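Local coordinates for protein sialidase B (Streptococcus pneumoniae serotype 4, PDB 4XJW) that cleaves terminal sialic acid residues from alpha-2,3-, alpha-2,6- and alpha-2,8-linked oligosaccharides, glycoproteins and glycolipids, and acts as an intramolecular trans-sialidase, at residues 318-326 with 438-448; 509-517 with 527-537. The protein carries 1 engineered substitution. All coordinates share one frame; numbering follows the deposited sequence.

Interaction 1 (318-326 with 438-448)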
loop_
_atom_site.group_PDB
_atom_site.type_symbol
_atom_site.label_atom_id
_atom_site.label_comp_id
_atom_site.label_asym_id
_atom_site.label_seq_id
_atom_site.Cartn_x
_atom_site.Cartn_y
_atom_site.Cartn_z
ATOM N N ASN A 318 -4.496 -17.275 17.362
ATOM C CA ASN A 318 -4.757 -18.666 17.734
ATOM C C ASN A 318 -5.307 -19.446 16.545
ATOM O O ASN A 318 -6.449 -19.239 16.137
ATOM C CB ASN A 318 -5.746 -18.715 18.905
ATOM C CG ASN A 318 -5.883 -20.108 19.512
ATOM O OD1 ASN A 318 -5.643 -21.124 18.857
ATOM N ND2 ASN A 318 -6.293 -20.155 20.771
ATOM N N LYS A 319 -4.498 -20.358 16.013
ATOM C CA LYS A 319 -4.857 -21.089 14.798
ATOM C C LYS A 319 -5.888 -22.183 15.050
ATOM O O LYS A 319 -6.493 -22.691 14.107
ATOM C CB LYS A 319 -3.607 -21.702 14.157
ATOM C CG LYS A 319 -2.523 -20.692 13.805
ATOM C CD LYS A 319 -3.056 -19.629 12.854
ATOM C CE LYS A 319 -1.951 -18.687 12.402
ATOM N NZ LYS A 319 -1.356 -17.946 13.546
ATOM N N ALA A 320 -6.091 -22.538 16.318
ATOM C CA ALA A 320 -6.958 -23.667 16.667
ATOM C C ALA A 320 -8.253 -23.249 17.361
ATOM O O ALA A 320 -8.853 -24.033 18.107
ATOM C CB ALA A 320 -6.195 -24.660 17.536
ATOM N N ASP A 321 -8.688 -22.018 17.108
ATOM C CA ASP A 321 -9.897 -21.498 17.727
ATOM C C ASP A 321 -10.564 -20.503 16.786
ATOM O O ASP A 321 -9.923 -19.551 16.342
ATOM C CB ASP A 321 -9.548 -20.803 19.044
ATOM C CG ASP A 321 -10.731 -20.680 19.972
ATOM O OD1 ASP A 321 -11.868 -20.512 19.486
ATOM O OD2 ASP A 321 -10.516 -20.740 21.202
ATOM N N SER A 322 -11.842 -20.727 16.492
ATOM C CA SER A 322 -12.599 -19.865 15.582
ATOM C C SER A 322 -13.108 -18.617 16.282
ATOM O O SER A 322 -13.438 -17.618 15.636
ATOM C CB SER A 322 -13.797 -20.625 15.015
ATOM O OG SER A 322 -14.797 -20.794 16.005
ATOM N N GLY A 323 -13.196 -18.686 17.606
ATOM C CA GLY A 323 -13.768 -17.600 18.380
ATOM C C GLY A 323 -15.262 -17.738 18.596
ATOM O O GLY A 323 -15.876 -16.891 19.241
ATOM N N PHE A 324 -15.855 -18.798 18.047
ATOM C CA PHE A 324 -17.295 -19.005 18.157
ATOM C C PHE A 324 -17.628 -20.364 18.754
ATOM O O PHE A 324 -16.924 -21.341 18.515
ATOM C CB PHE A 324 -17.967 -18.944 16.787
ATOM C CG PHE A 324 -17.793 -17.643 16.074
ATOM C CD1 PHE A 324 -16.684 -17.428 15.275
ATOM C CD2 PHE A 324 -18.751 -16.645 16.183
ATOM C CE1 PHE A 324 -16.520 -16.233 14.602
ATOM C CE2 PHE A 324 -18.591 -15.443 15.519
ATOM C CZ PHE A 324 -17.480 -15.241 14.725
ATOM N N LYS A 325 -18.718 -20.417 19.507
ATOM C CA LYS A 325 -19.265 -21.693 19.951
ATOM C C LYS A 325 -20.410 -22.101 19.031
ATOM O O LYS A 325 -21.353 -21.333 18.821
ATOM C CB LYS A 325 -19.764 -21.598 21.392
ATOM C CG LYS A 325 -19.919 -22.954 22.079
ATOM C CD LYS A 325 -20.334 -22.786 23.533
ATOM C CE LYS A 325 -19.891 -23.971 24.387
ATOM N NZ LYS A 325 -20.020 -23.663 25.841
ATOM N N GLU A 326 -20.322 -23.298 18.464
ATOM C CA GLU A 326 -21.416 -23.821 17.659
ATOM C C GLU A 326 -22.402 -24.542 18.562
ATOM O O GLU A 326 -22.020 -25.424 19.330
ATOM C CB GLU A 326 -20.901 -24.766 16.573
ATOM C CG GLU A 326 -22.006 -25.419 15.754
ATOM C CD GLU A 326 -21.494 -26.052 14.475
ATOM O OE1 GLU A 326 -20.267 -26.007 14.231
ATOM O OE2 GLU A 326 -22.324 -26.593 13.712
ATOM N N LEU A 438 -19.563 -9.617 11.796
ATOM C CA LEU A 438 -18.660 -10.752 11.628
ATOM C C LEU A 438 -19.285 -11.840 10.757
ATOM O O LEU A 438 -20.466 -12.141 10.886
ATOM C CB LEU A 438 -18.272 -11.347 12.980
ATOM C CG LEU A 438 -17.462 -10.414 13.882
ATOM C CD1 LEU A 438 -17.107 -11.068 15.232
ATOM C CD2 LEU A 438 -16.209 -9.905 13.185
ATOM N N LEU A 439 -18.490 -12.420 9.863
ATOM C CA LEU A 439 -18.926 -13.596 9.126
ATOM C C LEU A 439 -18.886 -14.804 10.048
ATOM O O LEU A 439 -18.096 -14.838 10.992
ATOM C CB LEU A 439 -18.047 -13.841 7.891
ATOM C CG LEU A 439 -18.201 -12.877 6.703
ATOM C CD1 LEU A 439 -17.975 -13.597 5.385
ATOM C CD2 LEU A 439 -19.543 -12.185 6.713
ATOM N N PRO A 440 -19.741 -15.807 9.783
ATOM C CA PRO A 440 -19.662 -17.036 10.578
ATOM C C PRO A 440 -18.352 -17.774 10.317
ATOM O O PRO A 440 -17.705 -17.536 9.296
ATOM C CB PRO A 440 -20.829 -17.863 10.042
ATOM C CG PRO A 440 -21.013 -17.392 8.638
ATOM C CD PRO A 440 -20.715 -15.922 8.684
ATOM N N PRO A 441 -17.957 -18.670 11.234
ATOM C CA PRO A 441 -16.805 -19.533 10.960
ATOM C C PRO A 441 -17.178 -20.576 9.911
ATOM O O PRO A 441 -18.325 -21.024 9.886
ATOM C CB PRO A 441 -16.540 -20.202 12.314
ATOM C CG PRO A 441 -17.849 -20.169 13.011
ATOM C CD PRO A 441 -18.541 -18.917 12.564
ATOM N N PHE A 442 -16.231 -20.939 9.051
ATOM C CA PHE A 442 -16.517 -21.873 7.966
ATOM C C PHE A 442 -15.814 -23.224 8.113
ATOM O O PHE A 442 -16.139 -24.176 7.400
ATOM C CB PHE A 442 -16.162 -21.244 6.619
ATOM C CG PHE A 442 -17.013 -20.062 6.264
ATOM C CD1 PHE A 442 -18.231 -20.235 5.623
ATOM C CD2 PHE A 442 -16.601 -18.775 6.583
ATOM C CE1 PHE A 442 -19.024 -19.139 5.302
ATOM C CE2 PHE A 442 -17.374 -17.680 6.261
ATOM C CZ PHE A 442 -18.595 -17.863 5.625
ATOM N N LEU A 443 -14.863 -23.309 9.036
ATOM C CA LEU A 443 -14.042 -24.508 9.170
ATOM C C LEU A 443 -14.125 -25.144 10.560
ATOM O O LEU A 443 -13.188 -25.815 11.002
ATOM C CB LEU A 443 -12.589 -24.205 8.789
ATOM C CG LEU A 443 -12.373 -23.784 7.332
ATOM C CD1 LEU A 443 -10.948 -23.349 7.077
ATOM C CD2 LEU A 443 -12.758 -24.897 6.385
ATOM N N GLY A 444 -15.247 -24.944 11.244
ATOM C CA GLY A 444 -15.449 -25.554 12.550
ATOM C C GLY A 444 -14.938 -24.752 13.737
ATOM O O GLY A 444 -14.254 -23.741 13.573
ATOM N N GLU A 445 -15.278 -25.215 14.938
ATOM C CA GLU A 445 -14.931 -24.528 16.186
ATOM C C GLU A 445 -13.432 -24.395 16.456
ATOM O O GLU A 445 -13.008 -23.498 17.186
ATOM C CB GLU A 445 -15.583 -25.234 17.381
ATOM C CG GLU A 445 -16.980 -24.746 17.731
ATOM C CD GLU A 445 -17.583 -25.497 18.912
ATOM O OE1 GLU A 445 -18.563 -24.989 19.496
ATOM O OE2 GLU A 445 -17.077 -26.590 19.248
ATOM N N LYS A 446 -12.635 -25.294 15.888
ATOM C CA LYS A 446 -11.218 -25.381 16.229
ATOM C C LYS A 446 -10.281 -24.917 15.116
ATOM O O LYS A 446 -9.194 -25.461 14.936
ATOM C CB LYS A 446 -10.864 -26.808 16.636
ATOM C CG LYS A 446 -11.286 -27.181 18.042
ATOM C CD LYS A 446 -10.566 -28.449 18.485
ATOM C CE LYS A 446 -11.140 -29.672 17.794
ATOM N NZ LYS A 446 -12.519 -29.963 18.289
ATOM N N HIS A 447 -10.704 -23.899 14.376
ATOM C CA HIS A 447 -9.908 -23.390 13.262
ATOM C C HIS A 447 -10.080 -21.879 13.177
ATOM O O HIS A 447 -11.196 -21.380 13.210
ATOM C CB HIS A 447 -10.369 -24.044 11.955
ATOM C CG HIS A 447 -9.412 -23.871 10.816
ATOM N ND1 HIS A 447 -9.166 -22.653 10.221
ATOM C CD2 HIS A 447 -8.654 -24.776 10.147
ATOM C CE1 HIS A 447 -8.285 -22.808 9.247
ATOM N NE2 HIS A 447 -7.964 -24.088 9.179
ATOM N N ASN A 448 -8.974 -21.151 13.084
ATOM C CA ASN A 448 -9.047 -19.697 12.962
ATOM C C ASN A 448 -9.716 -19.290 11.657
ATOM O O ASN A 448 -9.947 -20.128 10.787
ATOM C CB ASN A 448 -7.648 -19.078 13.073
ATOM C CG ASN A 448 -6.747 -19.444 11.914
ATOM O OD1 ASN A 448 -6.771 -20.571 11.422
ATOM N ND2 ASN A 448 -5.938 -18.483 11.467
#
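Ala320 and His447 bring their CA atoms within 4.5 Å of each other where two type I beta turns, Asn318 to Asp321 and Gly444 to His447, nest together. Segment 318-326 ends in strand 324-327 of the sheet inserted in the sialidase beta-propeller; 438-448 runs from the end of strand 437-438 into the loop before strand 451-459. Each turn bonds to the residue that follows the other: Asn448 N to Lys319 O and Ser322 N to Glu445 O, both 3.1 Å. Between these bonds, Ala320 and Lys446 exchange CA-H...O contacts, each CA 3.3 Å from the other residue's O. Asx turns of Asn318 OD1 on Ala320 N and Asp321 OD1 on Gly323 N, and an ST turn of Ser322 OG on Phe324 N, shape the first segment. Pro441 lies over one face of the Phe324 ring in a CH-pi contact, its CD 3.9 Å from the centroid and 21° off the normal. Lys319 runs alongside Asn448, CD against ND2; that amide is held by Asn419 and Tyr451, and Lys319 NZ bonds to Ala317 O. The extended Glu445 chain (chi2 179°) reaches the strand, where OE1 accepts Glu326 N at 2.6 Å on its anti side, 20° out of the carboxylate plane.

Interaction 2 (509-517 with 527-537)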
loop_
_atom_site.group_PDB
_atom_site.type_symbol
_atom_site.label_atom_id
_atom_site.label_comp_id
_atom_site.label_asym_id
_atom_site.label_seq_id
_atom_site.Cartn_x
_atom_site.Cartn_y
_atom_site.Cartn_z
ATOM N N LEU A 509 -14.553 -16.208 -17.186
ATOM C CA LEU A 509 -14.153 -16.349 -18.592
ATOM C C LEU A 509 -15.344 -16.328 -19.534
ATOM O O LEU A 509 -15.287 -15.740 -20.612
ATOM C CB LEU A 509 -13.373 -17.648 -18.816
ATOM C CG LEU A 509 -11.980 -17.739 -18.196
ATOM C CD1 LEU A 509 -11.328 -19.048 -18.574
ATOM C CD2 LEU A 509 -11.127 -16.557 -18.631
ATOM N N ARG A 510 -16.398 -17.024 -19.130
ATOM C CA ARG A 510 -17.668 -17.044 -19.839
ATOM C C ARG A 510 -18.702 -17.497 -18.818
ATOM O O ARG A 510 -18.353 -17.801 -17.688
ATOM C CB ARG A 510 -17.610 -17.995 -21.035
ATOM C CG ARG A 510 -17.112 -19.393 -20.705
ATOM C CD ARG A 510 -17.131 -20.292 -21.935
ATOM N NE ARG A 510 -16.569 -21.619 -21.675
ATOM C CZ ARG A 510 -17.299 -22.708 -21.449
ATOM N NH1 ARG A 510 -18.626 -22.636 -21.456
ATOM N NH2 ARG A 510 -16.702 -23.871 -21.230
ATOM N N ASP A 511 -19.969 -17.546 -19.196
ATOM C CA ASP A 511 -21.019 -17.795 -18.219
ATOM C C ASP A 511 -20.846 -19.037 -17.328
ATOM O O ASP A 511 -20.891 -20.171 -17.801
ATOM C CB ASP A 511 -22.373 -17.815 -18.920
ATOM C CG ASP A 511 -23.419 -17.089 -18.138
ATOM O OD1 ASP A 511 -24.014 -17.722 -17.243
ATOM O OD2 ASP A 511 -23.637 -15.887 -18.412
ATOM N N GLY A 512 -20.626 -18.802 -16.035
ATOM C CA GLY A 512 -20.535 -19.876 -15.057
ATOM C C GLY A 512 -19.150 -20.471 -14.925
ATOM O O GLY A 512 -18.924 -21.323 -14.073
ATOM N N VAL A 513 -18.233 -20.014 -15.774
ATOM C CA VAL A 513 -16.849 -20.491 -15.779
ATOM C C VAL A 513 -15.948 -19.442 -15.146
ATOM O O VAL A 513 -15.788 -18.349 -15.688
ATOM C CB VAL A 513 -16.369 -20.767 -17.203
ATOM C CG1 VAL A 513 -14.947 -21.312 -17.205
ATOM C CG2 VAL A 513 -17.321 -21.752 -17.891
ATOM N N ILE A 514 -15.350 -19.791 -14.009
ATOM C CA ILE A 514 -14.490 -18.881 -13.269
ATOM C C ILE A 514 -13.060 -19.393 -13.285
ATOM O O ILE A 514 -12.805 -20.559 -12.956
ATOM C CB ILE A 514 -14.934 -18.779 -11.807
ATOM C CG1 ILE A 514 -16.399 -18.366 -11.697
ATOM C CG2 ILE A 514 -14.056 -17.790 -11.039
ATOM C CD1 ILE A 514 -16.968 -18.554 -10.297
ATOM N N ARG A 515 -12.115 -18.543 -13.670
ATOM C CA ARG A 515 -10.719 -18.901 -13.460
ATOM C C ARG A 515 -10.128 -18.057 -12.344
ATOM O O ARG A 515 -10.274 -16.838 -12.330
ATOM C CB ARG A 515 -9.876 -18.779 -14.717
ATOM C CG ARG A 515 -8.419 -19.200 -14.456
ATOM C CD ARG A 515 -7.767 -19.766 -15.678
ATOM N NE ARG A 515 -8.523 -20.900 -16.180
ATOM C CZ ARG A 515 -8.467 -21.322 -17.435
ATOM N NH1 ARG A 515 -7.678 -20.706 -18.300
ATOM N NH2 ARG A 515 -9.210 -22.347 -17.826
ATOM N N THR A 516 -9.482 -18.736 -11.397
ATOM C CA THR A 516 -8.840 -18.087 -10.259
ATOM C C THR A 516 -7.335 -18.129 -10.442
ATOM O O THR A 516 -6.783 -19.201 -10.657
ATOM C CB THR A 516 -9.207 -18.806 -8.968
ATOM O OG1 THR A 516 -10.634 -18.804 -8.806
ATOM C CG2 THR A 516 -8.567 -18.125 -7.771
ATOM N N PHE A 517 -6.682 -16.968 -10.374
ATOM C CA PHE A 517 -5.223 -16.875 -10.421
ATOM C C PHE A 517 -4.719 -16.619 -9.016
ATOM O O PHE A 517 -5.268 -15.780 -8.298
ATOM C CB PHE A 517 -4.782 -15.743 -11.356
ATOM C CG PHE A 517 -5.284 -15.901 -12.764
ATOM C CD1 PHE A 517 -4.604 -16.698 -13.678
ATOM C CD2 PHE A 517 -6.447 -15.274 -13.165
ATOM C CE1 PHE A 517 -5.060 -16.846 -14.969
ATOM C CE2 PHE A 517 -6.920 -15.424 -14.463
ATOM C CZ PHE A 517 -6.231 -16.212 -15.364
ATOM N N TYR A 527 -3.243 -21.384 -11.185
ATOM C CA TYR A 527 -4.656 -21.171 -11.456
ATOM C C TYR A 527 -5.468 -22.443 -11.346
ATOM O O TYR A 527 -4.925 -23.548 -11.431
ATOM C CB TYR A 527 -4.875 -20.475 -12.809
ATOM C CG TYR A 527 -4.471 -21.277 -14.025
ATOM C CD1 TYR A 527 -5.375 -22.123 -14.647
ATOM C CD2 TYR A 527 -3.190 -21.170 -14.555
ATOM C CE1 TYR A 527 -5.019 -22.849 -15.759
ATOM C CE2 TYR A 527 -2.818 -21.886 -15.670
ATOM C CZ TYR A 527 -3.748 -22.729 -16.268
ATOM O OH TYR A 527 -3.394 -23.454 -17.382
ATOM N N MET A 528 -6.759 -22.270 -11.104
ATOM C CA MET A 528 -7.726 -23.353 -11.121
ATOM C C MET A 528 -8.993 -22.809 -11.755
ATOM O O MET A 528 -9.168 -21.591 -11.860
ATOM C CB MET A 528 -8.021 -23.875 -9.713
ATOM C CG MET A 528 -8.492 -22.823 -8.715
ATOM S SD MET A 528 -9.081 -23.499 -7.141
ATOM C CE MET A 528 -7.556 -24.138 -6.453
ATOM N N THR A 529 -9.886 -23.705 -12.156
ATOM C CA THR A 529 -11.099 -23.318 -12.873
ATOM C C THR A 529 -12.327 -23.989 -12.283
ATOM O O THR A 529 -12.285 -25.177 -11.918
ATOM C CB THR A 529 -11.001 -23.707 -14.355
ATOM O OG1 THR A 529 -9.807 -23.159 -14.924
ATOM C CG2 THR A 529 -12.225 -23.224 -15.153
ATOM N N SER A 530 -13.417 -23.228 -12.198
ATOM C CA SER A 530 -14.727 -23.781 -11.870
ATOM C C SER A 530 -15.624 -23.630 -13.094
ATOM O O SER A 530 -15.551 -22.624 -13.794
ATOM C CB SER A 530 -15.348 -23.049 -10.681
ATOM O OG SER A 530 -16.679 -23.488 -10.445
ATOM N N ARG A 531 -16.468 -24.628 -13.342
ATOM C CA ARG A 531 -17.400 -24.590 -14.469
ATOM C C ARG A 531 -18.834 -24.747 -13.985
ATOM O O ARG A 531 -19.735 -25.092 -14.761
ATOM C CB ARG A 531 -17.043 -25.680 -15.479
ATOM C CG ARG A 531 -15.673 -25.496 -16.097
ATOM C CD ARG A 531 -15.304 -26.607 -17.058
ATOM N NE ARG A 531 -14.032 -26.319 -17.717
ATOM C CZ ARG A 531 -13.901 -25.477 -18.738
ATOM N NH1 ARG A 531 -14.961 -24.839 -19.217
ATOM N NH2 ARG A 531 -12.708 -25.260 -19.275
ATOM N N ASP A 532 -19.045 -24.486 -12.699
ATOM C CA ASP A 532 -20.373 -24.540 -12.106
ATOM C C ASP A 532 -20.581 -23.393 -11.127
ATOM O O ASP A 532 -21.167 -23.573 -10.062
ATOM C CB ASP A 532 -20.622 -25.890 -11.421
ATOM C CG ASP A 532 -19.537 -26.259 -10.426
ATOM O OD1 ASP A 532 -18.717 -25.388 -10.056
ATOM O OD2 ASP A 532 -19.511 -27.434 -9.999
ATOM N N SER A 533 -20.087 -22.217 -11.505
ATOM C CA SER A 533 -20.287 -21.003 -10.714
ATOM C C SER A 533 -19.722 -21.086 -9.290
ATOM O O SER A 533 -20.281 -20.508 -8.350
ATOM C CB SER A 533 -21.777 -20.646 -10.686
ATOM O OG SER A 533 -22.224 -20.269 -11.977
ATOM N N GLY A 534 -18.613 -21.799 -9.130
ATOM C CA GLY A 534 -17.914 -21.810 -7.856
ATOM C C GLY A 534 -18.219 -22.976 -6.931
ATOM O O GLY A 534 -17.603 -23.098 -5.875
ATOM N N GLU A 535 -19.169 -23.831 -7.306
ATOM C CA GLU A 535 -19.494 -24.987 -6.470
ATOM C C GLU A 535 -18.310 -25.919 -6.316
ATOM O O GLU A 535 -18.010 -26.387 -5.216
ATOM C CB GLU A 535 -20.667 -25.772 -7.051
ATOM C CG GLU A 535 -21.999 -25.022 -7.012
ATOM C CD GLU A 535 -22.510 -24.845 -5.598
ATOM O OE1 GLU A 535 -22.548 -25.843 -4.848
ATOM O OE2 GLU A 535 -22.861 -23.713 -5.223
ATOM N N THR A 536 -17.651 -26.203 -7.431
ATOM C CA THR A 536 -16.531 -27.136 -7.450
ATOM C C THR A 536 -15.361 -26.588 -8.262
ATOM O O THR A 536 -15.545 -25.723 -9.123
ATOM C CB THR A 536 -16.941 -28.538 -8.005
ATOM O OG1 THR A 536 -17.264 -28.439 -9.393
ATOM C CG2 THR A 536 -18.122 -29.119 -7.240
ATOM N N TRP A 537 -14.164 -27.110 -7.993
ATOM C CA TRP A 537 -12.920 -26.575 -8.554
ATOM C C TRP A 537 -11.986 -27.631 -9.116
ATOM O O TRP A 537 -11.895 -28.749 -8.601
ATOM C CB TRP A 537 -12.178 -25.739 -7.502
ATOM C CG TRP A 537 -13.011 -24.566 -7.124
ATOM C CD1 TRP A 537 -13.951 -24.519 -6.149
ATOM C CD2 TRP A 537 -13.018 -23.285 -7.763
ATOM N NE1 TRP A 537 -14.563 -23.272 -6.140
ATOM C CE2 TRP A 537 -13.987 -22.494 -7.115
ATOM C CE3 TRP A 537 -12.284 -22.723 -8.816
ATOM C CZ2 TRP A 537 -14.246 -21.171 -7.481
ATOM C CZ3 TRP A 537 -12.537 -21.395 -9.177
ATOM C CH2 TRP A 537 -13.512 -20.645 -8.511
#
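Tyr527 lies beside Arg515 near the start of the second strand of an antiparallel beta hairpin, 513-518 with 526-530, the inner pair of a four-stranded propeller sheet; the axes run 4.7 Å apart at 164°. The two side chains point the same way, with Tyr527 CD1 3.5 Å from Arg515 CD and CE1 over one face of the guanidinium, the planes 33° apart. Leu509 CD1 covers the opposite face, which sandwiches the group. From Met528 on, the segment belongs to the fourth BNR repeat, whose Asp-box residues are Ser530, Asp532, Gly534, Thr536 and Trp537. Met528 exchanges two backbone bonds with Thr516 and turns its side chain to the other side of the sheet, where CG meets Thr516 CB. Thr529 holds the Arg515 guanidinium side-on: OG1 accepts from NE at 2.9 Å and from NH2 at 3.1 Å. Arg515 chi3, at -57°, bends the chain toward this hydroxyl, and NH1 bonds to Asp596 O. Ser530 pairs with Ile514 through two 2.8 Å backbone bonds. Arg531 lies alongside Val513, and its NH1 approaches Arg510 NH2 to 2.8 Å, two donors that both salt-bridge the carboxylate of Asp596, which probably offsets their like charge. Asp532 opens the type I' turn to Glu535; its OD1 accepts Thr536 N and its OD2 Thr536 OG1. Within that turn Ser533 N bonds to Gly512 O at 3.0 Å. Trp537 packs on the face bearing Ile514 and Thr516, presenting its edge to Ile514 CG2; CZ3 comes within 3.2 Å of Thr516 OG1, whose hydrogen-bond partner is Tyr478 OH.

Overall arrangement
Interactions 1 and 2 are separate contacts within one chain: their centres lie 27 Å apart, their nearest atoms about 12 Å, and the first closes before the second opens along the sequence. Interaction 1 fastens the sheet inserted between propeller strands 301-308 and 420-426 to the loop before strand 451-459, away from the annotated sites. Interaction 2 lies within a propeller sheet and closer to function. The side chain of Phe517 is about 9 Å from that of Arg519, which by similarity binds substrate, and that of Thr516 about 9 Å from the predicted active-site Glu503. The side chain of Ile514 is about 10 Å from the bound Optactin, too distant for contact.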